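Local coordinates for putative signal recognition particle protein (Chaetomium thermophilum, PDB 5CK4) that binds guanine nucleotides as the Arf-like GTPase subunit of the signal recognition particle receptor, probably switching between GDP and GTP states, at residues L23-S28 against G124-H129. Numbering follows the deposited sequence.
Sequences LLIGPS and GTTLQH. With GDP (guanosine-5'-diphosphate), chain C.
Ile25 and Thr126 make the closest touch between strand 23-25 and helix 124-129: the CD1 methyl of Ile25 lies 3.5 Å from CG2 of Thr126, and CG1 of Ile25 comes within 3.7 Å of that same CG2, the two side chains lying alongside one another head to tail. Thr126 offers its methyl because CG2 stands anti to the backbone N while OG1 sits beside it (chi1 -58°). Two residues back on the strand, Leu23 reaches the next part of the helix. Its CD1 approaches His129 CB at 4.2 Å, with Leu23 roughly perpendicular to the His129 side chain and oblique to the imidazole; CD1 is also 4.3 Å from Thr126 CG2. His129 NE2 is hydrogen-bonded to Tyr97 OH, which helps fix the ring that Leu23 lies beside.

Leu130, one residue further along the helix, also touches both Leu23 and Ile25, while Thr116 packs on Leu23 and Thr126 and takes a hydrogen bond through OG1 with Leu24 O. Backbone hydrogen bonds tie Leu23 and Ile25 to strand 159-170 and Leu24 to Ile114, setting the strand inside the sheet. The axes of strand 23-25 and helix 124-129 make an angle of 139°, oblique but nearer antiparallel than parallel. Past Ile25 the chain enters the P-loop through Gly26; further on, Gly29 N and Lys32 NZ are hydrogen-bonded to GDP.

The helix follows the DxxG (G3) motif and, as in Ras-like relatives, probably belongs to the switch II region. It meets the P-loop strand through nonpolar contacts, with no hydrogen bond between the two segments; a seam held by shape and burial is consistent with a helix that can shift as the nucleotide changes.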
loop_
_atom_site.group_PDB
_atom_site.type_symbol
_atom_site.label_atom_id
_atom_site.label_comp_id
_atom_site.label_asym_id
_atom_site.label_seq_id
_atom_site.Cartn_x
_atom_site.Cartn_y
_atom_site.Cartn_z
ATOM N N LEU A 23 -0.299 4.797 6.060
ATOM C CA LEU A 23 0.041 3.431 6.463
ATOM C C LEU A 23 1.084 2.819 5.543
ATOM O O LEU A 23 0.921 2.778 4.321
ATOM C CB LEU A 23 -1.194 2.513 6.493
ATOM C CG LEU A 23 -2.097 2.566 7.728
ATOM C CD1 LEU A 23 -3.303 1.664 7.532
ATOM C CD2 LEU A 23 -1.332 2.172 8.992
ATOM N N LEU A 24 2.151 2.318 6.145
ATOM C CA LEU A 24 3.186 1.622 5.404
ATOM C C LEU A 24 2.955 0.114 5.594
ATOM O O LEU A 24 3.104 -0.410 6.698
ATOM C CB LEU A 24 4.558 2.066 5.920
ATOM C CG LEU A 24 5.785 1.406 5.276
ATOM C CD1 LEU A 24 5.771 1.619 3.774
ATOM C CD2 LEU A 24 7.074 1.943 5.901
ATOM N N ILE A 25 2.570 -0.564 4.516
ATOM C CA ILE A 25 2.104 -1.950 4.548
ATOM C C ILE A 25 2.980 -2.784 3.610
ATOM O O ILE A 25 3.424 -2.284 2.585
ATOM C CB ILE A 25 0.655 -2.022 4.002
ATOM C CG1 ILE A 25 -0.306 -1.245 4.897
ATOM C CG2 ILE A 25 0.156 -3.458 3.878
ATOM C CD1 ILE A 25 -1.754 -1.279 4.379
ATOM N N GLY A 26 3.217 -4.051 3.942
ATOM C CA GLY A 26 3.899 -4.944 3.014
ATOM C C GLY A 26 4.459 -6.168 3.704
ATOM O O GLY A 26 4.517 -6.213 4.934
ATOM N N PRO A 27 4.882 -7.170 2.917
ATOM C CA PRO A 27 5.422 -8.386 3.534
ATOM C C PRO A 27 6.740 -8.093 4.237
ATOM O O PRO A 27 7.408 -7.108 3.914
ATOM C CB PRO A 27 5.661 -9.314 2.341
ATOM C CG PRO A 27 5.847 -8.395 1.169
ATOM C CD PRO A 27 4.977 -7.194 1.445
ATOM N N SER A 28 7.110 -8.943 5.184
ATOM C CA SER A 28 8.396 -8.802 5.853
ATOM C C SER A 28 9.546 -8.822 4.839
ATOM O O SER A 28 9.468 -9.509 3.828
ATOM C CB SER A 28 8.581 -9.927 6.864
ATOM O OG SER A 28 7.567 -9.882 7.852
ATOM N N GLY A 124 -4.311 -8.836 9.764
ATOM C CA GLY A 124 -5.715 -8.553 10.026
ATOM C C GLY A 124 -5.980 -7.195 10.658
ATOM O O GLY A 124 -6.921 -6.497 10.286
ATOM N N THR A 125 -5.134 -6.820 11.607
ATOM C CA THR A 125 -5.226 -5.533 12.293
ATOM C C THR A 125 -5.155 -4.357 11.330
ATOM O O THR A 125 -5.906 -3.389 11.443
ATOM C CB THR A 125 -4.053 -5.369 13.262
ATOM O OG1 THR A 125 -4.021 -6.480 14.165
ATOM C CG2 THR A 125 -4.187 -4.078 14.049
ATOM N N THR A 126 -4.228 -4.450 10.386
ATOM C CA THR A 126 -4.011 -3.389 9.413
ATOM C C THR A 126 -5.199 -3.284 8.465
ATOM O O THR A 126 -5.678 -2.189 8.156
ATOM C CB THR A 126 -2.737 -3.660 8.605
ATOM O OG1 THR A 126 -1.626 -3.754 9.502
ATOM C CG2 THR A 126 -2.490 -2.544 7.613
ATOM N N LEU A 127 -5.682 -4.435 8.016
ATOM C CA LEU A 127 -6.818 -4.479 7.108
ATOM C C LEU A 127 -8.079 -3.854 7.726
ATOM O O LEU A 127 -8.908 -3.290 7.010
ATOM C CB LEU A 127 -7.093 -5.920 6.649
ATOM C CG LEU A 127 -6.020 -6.638 5.816
ATOM C CD1 LEU A 127 -6.454 -8.067 5.526
ATOM C CD2 LEU A 127 -5.716 -5.896 4.505
ATOM N N GLN A 128 -8.216 -3.945 9.049
ATOM C CA GLN A 128 -9.391 -3.406 9.727
ATOM C C GLN A 128 -9.477 -1.894 9.584
ATOM O O GLN A 128 -10.562 -1.354 9.436
ATOM C CB GLN A 128 -9.422 -3.808 11.202
ATOM C CG GLN A 128 -9.542 -5.305 11.424
ATOM C CD GLN A 128 -10.537 -5.966 10.488
ATOM O OE1 GLN A 128 -11.753 -5.814 10.640
ATOM N NE2 GLN A 128 -10.023 -6.710 9.509
ATOM N N HIS A 129 -8.332 -1.218 9.612
ATOM C CA HIS A 129 -8.295 0.220 9.350
ATOM C C HIS A 129 -8.831 0.562 7.959
ATOM O O HIS A 129 -9.443 1.607 7.761
ATOM C CB HIS A 129 -6.869 0.761 9.483
ATOM C CG HIS A 129 -6.294 0.638 10.863
ATOM N ND1 HIS A 129 -6.916 1.157 11.978
ATOM C CD2 HIS A 129 -5.143 0.075 11.303
ATOM C CE1 HIS A 129 -6.180 0.908 13.047
ATOM N NE2 HIS A 129 -5.098 0.255 12.664
HETATM P PB GDP C . 10.945 -4.940 6.806
HETATM O O1B GDP C . 10.773 -3.960 7.930
HETATM O O2B GDP C . 9.873 -4.697 5.754
HETATM O O3B GDP C . 10.828 -6.380 7.250
HETATM O O3A GDP C . 12.353 -4.758 6.061
HETATM P PA GDP C . 13.728 -4.172 6.675
HETATM O O1A GDP C . 13.637 -2.691 6.867
HETATM O O2A GDP C . 14.161 -4.906 7.919
HETATM O "O5'" GDP C . 14.635 -4.517 5.410
HETATM C "C5'" GDP C . 14.858 -5.870 5.045
HETATM C "C4'" GDP C . 16.239 -5.954 4.415
HETATM O "O4'" GDP C . 16.215 -5.316 3.136
HETATM C "C3'" GDP C . 17.293 -5.230 5.242
HETATM O "O3'" GDP C . 18.507 -5.970 5.112
HETATM C "C2'" GDP C . 17.467 -3.899 4.535
HETATM O "O2'" GDP C . 18.778 -3.357 4.679
HETATM C "C1'" GDP C . 17.221 -4.296 3.097
HETATM N N9 GDP C . 16.758 -3.165 2.267
HETATM C C8 GDP C . 15.784 -2.274 2.550
HETATM N N7 GDP C . 15.632 -1.397 1.518
HETATM C C5 GDP C . 16.503 -1.754 0.562
HETATM C C6 GDP C . 16.874 -1.253 -0.769
HETATM O O6 GDP C . 16.275 -0.265 -1.252
HETATM N N1 GDP C . 17.832 -1.920 -1.440
HETATM C C2 GDP C . 18.479 -2.990 -0.928
HETATM N N2 GDP C . 19.445 -3.600 -1.656
HETATM N N3 GDP C . 18.194 -3.498 0.295
HETATM C C4 GDP C . 17.239 -2.918 1.063
#